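Local coordinates for protein CELL division inhibitor (Pyrococcus furiosus, PDB 1G3R) that binds adenine nucleotides and magnesium and probably hydrolyses ATP, as a MinD-type P-loop ATPase thought to act in regulating cell division, at residues S9-T14 with L148-K153; T141-S146 with N171-S176; L166-N171 with V191-V196. All blocks are in the same frame, centred on the assembly; numbering follows the deposited sequence.

Contact 1: S9-T14 with L148-K153; sequences SGKGGT and LTDTMK. With ACP (phosphomethylphosphonic acid adenylate ester), chain C.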
loop_
_atom_site.group_PDB
_atom_site.type_symbol
_atom_site.label_atom_id
_atom_site.label_comp_id
_atom_site.label_asym_id
_atom_site.label_seq_id
_atom_site.Cartn_x
_atom_site.Cartn_y
_atom_site.Cartn_z
ATOM N N SER A 9 -2.824 -1.317 7.819
ATOM C CA SER A 9 -4.084 -1.748 8.411
ATOM C C SER A 9 -3.792 -2.542 9.681
ATOM O O SER A 9 -2.749 -3.197 9.796
ATOM C CB SER A 9 -4.879 -2.607 7.430
ATOM O OG SER A 9 -6.061 -3.101 8.038
ATOM N N GLY A 10 -4.718 -2.485 10.633
ATOM C CA GLY A 10 -4.521 -3.189 11.883
ATOM C C GLY A 10 -4.876 -4.666 11.902
ATOM O O GLY A 10 -4.409 -5.400 12.778
ATOM N N LYS A 11 -5.682 -5.123 10.949
ATOM C CA LYS A 11 -6.080 -6.527 10.946
ATOM C C LYS A 11 -5.443 -7.410 9.877
ATOM O O LYS A 11 -4.658 -8.307 10.195
ATOM C CB LYS A 11 -7.605 -6.633 10.844
ATOM C CG LYS A 11 -8.131 -8.057 10.974
ATOM C CD LYS A 11 -9.656 -8.092 11.009
ATOM C CE LYS A 11 -10.202 -7.251 12.156
ATOM N NZ LYS A 11 -9.579 -7.614 13.460
ATOM N N GLY A 12 -5.792 -7.161 8.618
ATOM C CA GLY A 12 -5.266 -7.960 7.525
ATOM C C GLY A 12 -6.432 -8.455 6.687
ATOM O O GLY A 12 -7.574 -8.466 7.167
ATOM N N GLY A 13 -6.163 -8.864 5.448
ATOM C CA GLY A 13 -7.231 -9.331 4.576
ATOM C C GLY A 13 -8.134 -8.160 4.243
ATOM O O GLY A 13 -9.235 -8.313 3.703
ATOM N N THR A 14 -7.635 -6.977 4.573
ATOM C CA THR A 14 -8.342 -5.727 4.359
ATOM C C THR A 14 -8.165 -5.162 2.946
ATOM O O THR A 14 -9.011 -4.400 2.469
ATOM C CB THR A 14 -7.875 -4.676 5.394
ATOM O OG1 THR A 14 -6.440 -4.612 5.393
ATOM C CG2 THR A 14 -8.353 -5.051 6.799
ATOM N N LEU A 148 -12.187 -1.935 12.386
ATOM C CA LEU A 148 -12.145 -0.484 12.504
ATOM C C LEU A 148 -11.421 -0.037 13.767
ATOM O O LEU A 148 -10.758 1.001 13.780
ATOM C CB LEU A 148 -13.563 0.077 12.499
ATOM C CG LEU A 148 -14.266 -0.033 11.149
ATOM C CD1 LEU A 148 -15.721 0.367 11.281
ATOM C CD2 LEU A 148 -13.554 0.858 10.147
ATOM N N THR A 149 -11.546 -0.829 14.828
ATOM C CA THR A 149 -10.909 -0.502 16.099
ATOM C C THR A 149 -9.387 -0.637 16.047
ATOM O O THR A 149 -8.667 0.340 16.245
ATOM C CB THR A 149 -11.455 -1.394 17.241
ATOM O OG1 THR A 149 -11.155 -2.768 16.966
ATOM C CG2 THR A 149 -12.966 -1.223 17.370
ATOM N N ASP A 150 -8.901 -1.844 15.775
ATOM C CA ASP A 150 -7.466 -2.085 15.706
ATOM C C ASP A 150 -6.789 -1.090 14.783
ATOM O O ASP A 150 -5.830 -0.424 15.172
ATOM C CB ASP A 150 -7.195 -3.496 15.207
ATOM C CG ASP A 150 -7.980 -4.529 15.967
ATOM O OD1 ASP A 150 -7.996 -4.447 17.214
ATOM O OD2 ASP A 150 -8.572 -5.421 15.323
ATOM N N THR A 151 -7.292 -0.997 13.557
ATOM C CA THR A 151 -6.739 -0.078 12.569
ATOM C C THR A 151 -6.549 1.288 13.208
ATOM O O THR A 151 -5.499 1.914 13.074
ATOM C CB THR A 151 -7.676 0.062 11.346
ATOM O OG1 THR A 151 -7.750 -1.192 10.656
ATOM C CG2 THR A 151 -7.161 1.132 10.392
ATOM N N MET A 152 -7.572 1.740 13.917
ATOM C CA MET A 152 -7.515 3.029 14.580
ATOM C C MET A 152 -6.341 3.062 15.556
ATOM O O MET A 152 -5.607 4.048 15.621
ATOM C CB MET A 152 -8.815 3.281 15.329
ATOM C CG MET A 152 -9.054 4.728 15.676
ATOM S SD MET A 152 -10.474 4.844 16.756
ATOM C CE MET A 152 -11.677 3.781 15.856
ATOM N N LYS A 153 -6.172 1.985 16.318
ATOM C CA LYS A 153 -5.070 1.910 17.268
ATOM C C LYS A 153 -3.797 2.226 16.499
ATOM O O LYS A 153 -3.137 3.241 16.742
ATOM C CB LYS A 153 -4.949 0.505 17.875
ATOM C CG LYS A 153 -6.074 0.096 18.817
ATOM C CD LYS A 153 -5.776 -1.265 19.450
ATOM C CE LYS A 153 -6.924 -1.755 20.330
ATOM N NZ LYS A 153 -6.691 -3.142 20.853
HETATM P PG ACP C . -2.417 -9.413 3.703
HETATM O O1G ACP C . -2.748 -9.032 5.012
HETATM O O2G ACP C . -1.871 -10.757 3.645
HETATM O O3G ACP C . -1.268 -8.485 3.337
HETATM P PB ACP C . -4.027 -7.603 1.940
HETATM O O1B ACP C . -4.507 -6.632 2.884
HETATM O O2B ACP C . -2.940 -7.019 1.129
HETATM C C3B ACP C . -3.529 -9.084 2.585
HETATM P PA ACP C . -5.291 -7.912 -0.571
HETATM O O1A ACP C . -4.474 -8.841 -1.261
HETATM O O2A ACP C . -5.167 -6.553 -1.049
HETATM O O3A ACP C . -5.150 -7.932 0.932
HETATM O "O5'" ACP C . -6.700 -8.358 -0.824
HETATM C "C5'" ACP C . -7.235 -9.684 -0.500
HETATM C "C4'" ACP C . -8.096 -10.184 -1.600
HETATM O "O4'" ACP C . -9.375 -9.483 -1.632
HETATM C "C3'" ACP C . -7.532 -9.993 -2.981
HETATM O "O3'" ACP C . -7.684 -11.175 -3.770
HETATM C "C2'" ACP C . -8.294 -8.868 -3.599
HETATM O "O2'" ACP C . -8.455 -8.930 -5.007
HETATM C "C1'" ACP C . -9.606 -8.886 -2.932
HETATM N N9 ACP C . -10.167 -7.540 -2.639
HETATM C C8 ACP C . -9.658 -6.435 -1.946
HETATM N N7 ACP C . -10.443 -5.399 -1.888
HETATM C C5 ACP C . -11.566 -5.809 -2.580
HETATM C C6 ACP C . -12.801 -5.160 -2.891
HETATM N N6 ACP C . -13.015 -3.912 -2.480
HETATM N N1 ACP C . -13.759 -5.864 -3.626
HETATM C C2 ACP C . -13.518 -7.143 -4.035
HETATM N N3 ACP C . -12.373 -7.831 -3.782
HETATM C C4 ACP C . -11.432 -7.112 -3.051
#

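Contact 2: T141-S146 with N171-S176; sequences TNPEIS and NRYGRS. With ACP (phosphomethylphosphonic acid adenylate ester), chain C.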
loop_
_atom_site.group_PDB
_atom_site.type_symbol
_atom_site.label_atom_id
_atom_site.label_comp_id
_atom_site.label_asym_id
_atom_site.label_seq_id
_atom_site.Cartn_x
_atom_site.Cartn_y
_atom_site.Cartn_z
ATOM N N THR A 141 -9.122 -0.223 5.946
ATOM C CA THR A 141 -9.948 -1.021 6.835
ATOM C C THR A 141 -11.251 -1.494 6.209
ATOM O O THR A 141 -11.704 -0.948 5.204
ATOM C CB THR A 141 -10.280 -0.226 8.108
ATOM O OG1 THR A 141 -10.980 -1.069 9.034
ATOM C CG2 THR A 141 -11.140 0.990 7.760
ATOM N N ASN A 142 -11.840 -2.517 6.825
ATOM C CA ASN A 142 -13.105 -3.097 6.378
ATOM C C ASN A 142 -14.239 -2.606 7.276
ATOM O O ASN A 142 -13.999 -2.175 8.401
ATOM C CB ASN A 142 -13.052 -4.624 6.448
ATOM C CG ASN A 142 -11.908 -5.212 5.642
ATOM O OD1 ASN A 142 -11.756 -4.933 4.450
ATOM N ND2 ASN A 142 -11.100 -6.044 6.290
ATOM N N PRO A 143 -15.490 -2.673 6.790
ATOM C CA PRO A 143 -16.653 -2.231 7.569
ATOM C C PRO A 143 -16.944 -3.137 8.774
ATOM O O PRO A 143 -18.097 -3.301 9.175
ATOM C CB PRO A 143 -17.787 -2.260 6.542
ATOM C CG PRO A 143 -17.078 -2.030 5.237
ATOM C CD PRO A 143 -15.874 -2.923 5.390
ATOM N N GLU A 144 -15.890 -3.728 9.333
ATOM C CA GLU A 144 -16.003 -4.609 10.492
ATOM C C GLU A 144 -15.686 -3.784 11.722
ATOM O O GLU A 144 -14.978 -2.781 11.637
ATOM C CB GLU A 144 -15.006 -5.761 10.390
ATOM C CG GLU A 144 -15.228 -6.673 9.198
ATOM C CD GLU A 144 -13.997 -7.496 8.864
ATOM O OE1 GLU A 144 -13.423 -8.112 9.790
ATOM O OE2 GLU A 144 -13.607 -7.528 7.675
ATOM N N ILE A 145 -16.193 -4.210 12.870
ATOM C CA ILE A 145 -15.959 -3.465 14.096
ATOM C C ILE A 145 -14.585 -3.727 14.701
ATOM O O ILE A 145 -13.828 -2.789 14.964
ATOM C CB ILE A 145 -17.056 -3.769 15.147
ATOM C CG1 ILE A 145 -16.813 -2.921 16.398
ATOM C CG2 ILE A 145 -17.093 -5.265 15.463
ATOM C CD1 ILE A 145 -16.831 -1.416 16.128
ATOM N N SER A 146 -14.261 -4.996 14.923
ATOM C CA SER A 146 -12.972 -5.346 15.494
ATOM C C SER A 146 -11.890 -4.796 14.584
ATOM O O SER A 146 -10.792 -4.470 15.031
ATOM C CB SER A 146 -12.827 -6.863 15.603
ATOM O OG SER A 146 -12.827 -7.459 14.319
ATOM N N ASN A 171 -12.668 -0.016 2.747
ATOM C CA ASN A 171 -12.644 -0.989 1.673
ATOM C C ASN A 171 -13.643 -2.112 1.864
ATOM O O ASN A 171 -13.987 -2.458 2.993
ATOM C CB ASN A 171 -11.246 -1.596 1.574
ATOM C CG ASN A 171 -11.077 -2.480 0.358
ATOM O OD1 ASN A 171 -10.306 -3.437 0.376
ATOM N ND2 ASN A 171 -11.788 -2.155 -0.712
ATOM N N ARG A 172 -14.100 -2.679 0.750
ATOM C CA ARG A 172 -15.024 -3.803 0.782
ATOM C C ARG A 172 -16.465 -3.461 1.147
ATOM O O ARG A 172 -17.308 -4.351 1.230
ATOM C CB ARG A 172 -14.495 -4.852 1.759
ATOM C CG ARG A 172 -13.137 -5.434 1.404
ATOM C CD ARG A 172 -13.303 -6.524 0.374
ATOM N NE ARG A 172 -12.389 -7.641 0.588
ATOM C CZ ARG A 172 -12.610 -8.874 0.142
ATOM N NH1 ARG A 172 -13.716 -9.148 -0.541
ATOM N NH2 ARG A 172 -11.727 -9.835 0.376
ATOM N N TYR A 173 -16.756 -2.185 1.368
ATOM C CA TYR A 173 -18.112 -1.787 1.729
ATOM C C TYR A 173 -19.142 -2.344 0.747
ATOM O O TYR A 173 -18.878 -2.459 -0.449
ATOM C CB TYR A 173 -18.241 -0.265 1.773
ATOM C CG TYR A 173 -19.614 0.191 2.205
ATOM C CD1 TYR A 173 -20.084 -0.079 3.495
ATOM C CD2 TYR A 173 -20.461 0.862 1.317
ATOM C CE1 TYR A 173 -21.366 0.309 3.894
ATOM C CE2 TYR A 173 -21.748 1.255 1.703
ATOM C CZ TYR A 173 -22.195 0.976 2.992
ATOM O OH TYR A 173 -23.465 1.361 3.382
ATOM N N GLY A 174 -20.324 -2.673 1.258
ATOM C CA GLY A 174 -21.364 -3.221 0.411
ATOM C C GLY A 174 -21.113 -4.699 0.199
ATOM O O GLY A 174 -21.537 -5.279 -0.801
ATOM N N ARG A 175 -20.411 -5.305 1.151
ATOM C CA ARG A 175 -20.082 -6.724 1.094
ATOM C C ARG A 175 -21.098 -7.530 1.903
ATOM O O ARG A 175 -21.438 -8.662 1.552
ATOM C CB ARG A 175 -18.679 -6.938 1.662
ATOM C CG ARG A 175 -18.185 -8.367 1.624
ATOM C CD ARG A 175 -16.812 -8.458 2.256
ATOM N NE ARG A 175 -16.241 -9.798 2.160
ATOM C CZ ARG A 175 -15.067 -10.148 2.680
ATOM N NH1 ARG A 175 -14.624 -11.392 2.543
ATOM N NH2 ARG A 175 -14.336 -9.257 3.343
ATOM N N SER A 176 -21.578 -6.919 2.984
ATOM C CA SER A 176 -22.545 -7.535 3.885
ATOM C C SER A 176 -23.657 -6.559 4.286
ATOM O O SER A 176 -23.558 -5.353 4.046
ATOM C CB SER A 176 -21.824 -8.034 5.143
ATOM O OG SER A 176 -22.745 -8.523 6.101
HETATM P PG ACP C . -2.417 -9.413 3.703
HETATM O O1G ACP C . -2.748 -9.032 5.012
HETATM O O2G ACP C . -1.871 -10.757 3.645
HETATM O O3G ACP C . -1.268 -8.485 3.337
HETATM P PB ACP C . -4.027 -7.603 1.940
HETATM O O1B ACP C . -4.507 -6.632 2.884
HETATM O O2B ACP C . -2.940 -7.019 1.129
HETATM C C3B ACP C . -3.529 -9.084 2.585
HETATM P PA ACP C . -5.291 -7.912 -0.571
HETATM O O1A ACP C . -4.474 -8.841 -1.261
HETATM O O2A ACP C . -5.167 -6.553 -1.049
HETATM O O3A ACP C . -5.150 -7.932 0.932
HETATM O "O5'" ACP C . -6.700 -8.358 -0.824
HETATM C "C5'" ACP C . -7.235 -9.684 -0.500
HETATM C "C4'" ACP C . -8.096 -10.184 -1.600
HETATM O "O4'" ACP C . -9.375 -9.483 -1.632
HETATM C "C3'" ACP C . -7.532 -9.993 -2.981
HETATM O "O3'" ACP C . -7.684 -11.175 -3.770
HETATM C "C2'" ACP C . -8.294 -8.868 -3.599
HETATM O "O2'" ACP C . -8.455 -8.930 -5.007
HETATM C "C1'" ACP C . -9.606 -8.886 -2.932
HETATM N N9 ACP C . -10.167 -7.540 -2.639
HETATM C C8 ACP C . -9.658 -6.435 -1.946
HETATM N N7 ACP C . -10.443 -5.399 -1.888
HETATM C C5 ACP C . -11.566 -5.809 -2.580
HETATM C C6 ACP C . -12.801 -5.160 -2.891
HETATM N N6 ACP C . -13.015 -3.912 -2.480
HETATM N N1 ACP C . -13.759 -5.864 -3.626
HETATM C C2 ACP C . -13.518 -7.143 -4.035
HETATM N N3 ACP C . -12.373 -7.831 -3.782
HETATM C C4 ACP C . -11.432 -7.112 -3.051
#

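Contact 3: L166-N171 with V191-V196; sequences LGFVLN and VPLLAV. With ACP (phosphomethylphosphonic acid adenylate ester), chain C.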
loop_
_atom_site.group_PDB
_atom_site.type_symbol
_atom_site.label_atom_id
_atom_site.label_comp_id
_atom_site.label_asym_id
_atom_site.label_seq_id
_atom_site.Cartn_x
_atom_site.Cartn_y
_atom_site.Cartn_z
ATOM N N LEU A 166 -3.002 10.544 7.152
ATOM C CA LEU A 166 -3.782 11.185 6.092
ATOM C C LEU A 166 -5.273 10.888 6.189
ATOM O O LEU A 166 -6.105 11.678 5.747
ATOM C CB LEU A 166 -3.281 10.725 4.723
ATOM C CG LEU A 166 -1.792 10.878 4.403
ATOM C CD1 LEU A 166 -1.520 10.261 3.044
ATOM C CD2 LEU A 166 -1.389 12.347 4.403
ATOM N N GLY A 167 -5.604 9.741 6.767
ATOM C CA GLY A 167 -6.995 9.352 6.901
ATOM C C GLY A 167 -7.111 7.874 6.601
ATOM O O GLY A 167 -6.103 7.174 6.536
ATOM N N PHE A 168 -8.325 7.383 6.409
ATOM C CA PHE A 168 -8.481 5.970 6.128
ATOM C C PHE A 168 -9.288 5.704 4.874
ATOM O O PHE A 168 -9.827 6.618 4.245
ATOM C CB PHE A 168 -9.144 5.255 7.302
ATOM C CG PHE A 168 -10.603 5.571 7.457
ATOM C CD1 PHE A 168 -11.555 4.554 7.413
ATOM C CD2 PHE A 168 -11.029 6.883 7.667
ATOM C CE1 PHE A 168 -12.912 4.837 7.578
ATOM C CE2 PHE A 168 -12.382 7.175 7.833
ATOM C CZ PHE A 168 -13.325 6.150 7.789
ATOM N N VAL A 169 -9.356 4.427 4.530
ATOM C CA VAL A 169 -10.082 3.956 3.368
ATOM C C VAL A 169 -11.041 2.879 3.851
ATOM O O VAL A 169 -10.636 1.948 4.558
ATOM C CB VAL A 169 -9.121 3.329 2.336
ATOM C CG1 VAL A 169 -9.909 2.750 1.183
ATOM C CG2 VAL A 169 -8.131 4.369 1.839
ATOM N N LEU A 170 -12.313 3.012 3.498
ATOM C CA LEU A 170 -13.293 2.010 3.897
ATOM C C LEU A 170 -13.425 1.072 2.699
ATOM O O LEU A 170 -14.183 1.333 1.755
ATOM C CB LEU A 170 -14.644 2.658 4.219
ATOM C CG LEU A 170 -15.399 2.196 5.473
ATOM C CD1 LEU A 170 -16.884 2.351 5.183
ATOM C CD2 LEU A 170 -15.096 0.749 5.839
ATOM N N ASN A 171 -12.668 -0.016 2.747
ATOM C CA ASN A 171 -12.644 -0.989 1.673
ATOM C C ASN A 171 -13.643 -2.112 1.864
ATOM O O ASN A 171 -13.987 -2.458 2.993
ATOM C CB ASN A 171 -11.246 -1.596 1.574
ATOM C CG ASN A 171 -11.077 -2.480 0.358
ATOM O OD1 ASN A 171 -10.306 -3.437 0.376
ATOM N ND2 ASN A 171 -11.788 -2.155 -0.712
ATOM N N VAL A 191 -10.628 10.140 11.823
ATOM C CA VAL A 191 -9.697 10.652 10.827
ATOM C C VAL A 191 -10.552 10.741 9.579
ATOM O O VAL A 191 -11.497 9.969 9.419
ATOM C CB VAL A 191 -8.516 9.702 10.567
ATOM C CG1 VAL A 191 -7.585 9.698 11.764
ATOM C CG2 VAL A 191 -9.033 8.305 10.272
ATOM N N PRO A 192 -10.242 11.681 8.680
ATOM C CA PRO A 192 -11.035 11.825 7.459
ATOM C C PRO A 192 -11.227 10.527 6.672
ATOM O O PRO A 192 -10.308 9.711 6.561
ATOM C CB PRO A 192 -10.251 12.865 6.656
ATOM C CG PRO A 192 -9.536 13.658 7.712
ATOM C CD PRO A 192 -9.078 12.585 8.659
ATOM N N LEU A 193 -12.435 10.333 6.151
ATOM C CA LEU A 193 -12.737 9.169 5.326
ATOM C C LEU A 193 -12.326 9.612 3.935
ATOM O O LEU A 193 -13.012 10.418 3.309
ATOM C CB LEU A 193 -14.232 8.859 5.339
ATOM C CG LEU A 193 -14.700 7.834 4.303
ATOM C CD1 LEU A 193 -13.918 6.546 4.464
ATOM C CD2 LEU A 193 -16.189 7.580 4.477
ATOM N N LEU A 194 -11.201 9.093 3.462
ATOM C CA LEU A 194 -10.675 9.469 2.158
ATOM C C LEU A 194 -11.359 8.817 0.950
ATOM O O LEU A 194 -11.296 9.347 -0.161
ATOM C CB LEU A 194 -9.174 9.193 2.136
ATOM C CG LEU A 194 -8.427 9.918 3.258
ATOM C CD1 LEU A 194 -7.026 9.352 3.397
ATOM C CD2 LEU A 194 -8.392 11.409 2.965
ATOM N N ALA A 195 -12.014 7.678 1.156
ATOM C CA ALA A 195 -12.700 7.004 0.057
ATOM C C ALA A 195 -13.384 5.710 0.468
ATOM O O ALA A 195 -12.997 5.052 1.432
ATOM C CB ALA A 195 -11.717 6.721 -1.080
ATOM N N VAL A 196 -14.419 5.356 -0.279
ATOM C CA VAL A 196 -15.142 4.121 -0.033
ATOM C C VAL A 196 -14.890 3.212 -1.231
ATOM O O VAL A 196 -15.311 3.517 -2.349
ATOM C CB VAL A 196 -16.663 4.360 0.100
ATOM C CG1 VAL A 196 -17.386 3.029 0.288
ATOM C CG2 VAL A 196 -16.945 5.279 1.282
HETATM P PG ACP C . -2.417 -9.413 3.703
HETATM O O1G ACP C . -2.748 -9.032 5.012
HETATM O O2G ACP C . -1.871 -10.757 3.645
HETATM O O3G ACP C . -1.268 -8.485 3.337
HETATM P PB ACP C . -4.027 -7.603 1.940
HETATM O O1B ACP C . -4.507 -6.632 2.884
HETATM O O2B ACP C . -2.940 -7.019 1.129
HETATM C C3B ACP C . -3.529 -9.084 2.585
HETATM P PA ACP C . -5.291 -7.912 -0.571
HETATM O O1A ACP C . -4.474 -8.841 -1.261
HETATM O O2A ACP C . -5.167 -6.553 -1.049
HETATM O O3A ACP C . -5.150 -7.932 0.932
HETATM O "O5'" ACP C . -6.700 -8.358 -0.824
HETATM C "C5'" ACP C . -7.235 -9.684 -0.500
HETATM C "C4'" ACP C . -8.096 -10.184 -1.600
HETATM O "O4'" ACP C . -9.375 -9.483 -1.632
HETATM C "C3'" ACP C . -7.532 -9.993 -2.981
HETATM O "O3'" ACP C . -7.684 -11.175 -3.770
HETATM C "C2'" ACP C . -8.294 -8.868 -3.599
HETATM O "O2'" ACP C . -8.455 -8.930 -5.007
HETATM C "C1'" ACP C . -9.606 -8.886 -2.932
HETATM N N9 ACP C . -10.167 -7.540 -2.639
HETATM C C8 ACP C . -9.658 -6.435 -1.946
HETATM N N7 ACP C . -10.443 -5.399 -1.888
HETATM C C5 ACP C . -11.566 -5.809 -2.580
HETATM C C6 ACP C . -12.801 -5.160 -2.891
HETATM N N6 ACP C . -13.015 -3.912 -2.480
HETATM N N1 ACP C . -13.759 -5.864 -3.626
HETATM C C2 ACP C . -13.518 -7.143 -4.035
HETATM N N3 ACP C . -12.373 -7.831 -3.782
HETATM C C4 ACP C . -11.432 -7.112 -3.051
#

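Contact 1: S9-T14 with L148-K153
Lys11 and Asp150 carry the one salt bridge between the two segments, with NZ of Lys11 3.0 Å from OD2 of Asp150 and lying nearly in line with that oxygen's C-O bond. The lysine starts out extended, then folds at its last two torsions (chi3 -58°, chi4 -52°), and this brings the ammonium back to the helix. A weak hydrogen bond from NZ to Ser146 OG adds a second grip.

Lys11 to Thr17 reads KGGTGKT, the deviant Walker A form of the P-loop that marks the MinD family, and Lys11 is its signature lysine. Further along the same loop, Gly13 N makes a weak hydrogen bond to the terminal phosphate oxygen O1G of the bound ATP analogue.

The neutral polar link sits where the loop leaves strand 3-8. Gly10 N donates to Thr151 OG1 at 3.3 Å, with an angle of 162° at the hydrogen. That hydroxyl also bonds to Cys147 O one turn back in the helix, so its rotation is fixed from two directions. Ser9 OG turns to Val140 O instead.

Backbone proximity completes the contact: with no side chain on Gly10, its CA comes within 3.9 Å of Thr151 CA.

Contact 2: T141-S146 with N171-S176
Pro143 wedges its ring against the backbone of Asn171 and Tyr173. Its CD lies 3.1 Å from Asn171 O, while CG reaches CD1 of Tyr173 at 4.0 Å, meeting the aromatic ring at its edge and in its plane.

Asn171 is tied through its main chain. Its N donates to Thr141 O at 2.8 Å, a link between neighbouring parallel strands of the beta-alpha-beta unit formed by strand 136-141, helix 145-161 and strand 164-173. Its carbonyl oxygen faces Asn142 CA at 3.6 Å in a nearly straight C-H...O contact (169° at the hydrogen). The residue also belongs to the nucleotide site.

Asn142 runs alongside Arg172, both side chains heading the same way, with OD1 3.4 Å from Arg172 CG and the amide turned 77° from the guanidinium. Bends at chi2 (-82°) and chi3 lay the arginine over the adenine: one guanidinium face covers the base near C4, the other carries Arg175 NH2 over its centre. Arg172 NH2 is 3.1 Å from the ribose O4' of the ligand.

Glu199, salt-bridged to Arg172 NH1 and in a long, weak ion pair with Arg175 NE, is a counter-charge common to both arginines and probably steadies the guanidinium lying against the adenine.

Contact 3: L166-N171 with V191-V196
Phe168 and Leu193 form the apolar centre, with a methyl laid over an aromatic face: CD1 of Leu193 is 3.8 Å from the ring centroid, 26° off the normal, and displaced toward the rim at CZ. Phe168 CG sits between its own N and carbonyl carbon (chi1 72°), which swings the ring across toward the neighbouring strand. CG2 of Val191 touches the same ring at CD2, 3.6 Å away, and Leu170 CB meets Leu193 CD1 at 4.0 Å. Met189 of helix 182-189 packs on Phe168 from this side of the sheet. Elsewhere Leu194 bends back over the glycine, with its CD1 3.5 Å from Gly167 CA.

These are parallel strands, at 21° to each other, the first and last elements of the beta-alpha-beta unit 164-173, 182-189 and 193-198; strand 193-198 is outermost in the sheet. Phe168 pairs with Leu193 but Leu170 with Val196, so the outer strand holds one extra residue, a beta bulge around Leu194 and Ala195.

The backbone bonds accommodate that insertion. Phe168 N donates to Pro192 O at 3.1 Å, Leu194 N to Phe168 O at 2.9 Å, and Leu170 N to Ala195 O at 3.0 Å. Val196 CA adds a C-H...O contact to Leu170 O. At the outer margin, Leu193 N bonds to the carboxylate of Glu186 on helix 182-189.

Overall arrangement
The three contacts lie close together, with centres 11 Å apart for contacts 1 and 2 and 12 Å for the other two pairs. Contact 1 sits at the phosphate end of the nucleotide site, where the side chain of Ser9 is about 9 Å from the magnesium ion. Contact 2 lies at the adenine end. It meets contact 1 where Leu148 CD2 packs on Thr141 CG2 at 3.4 Å, and both use helix 145-161. Contact 3 extends the same sheet outward and shares Asn171 with contact 2; Thr141 N probably bonds to Val169 O at 3.0 Å, and Pro143 CG rests on Leu170 CD2 at 3.5 Å.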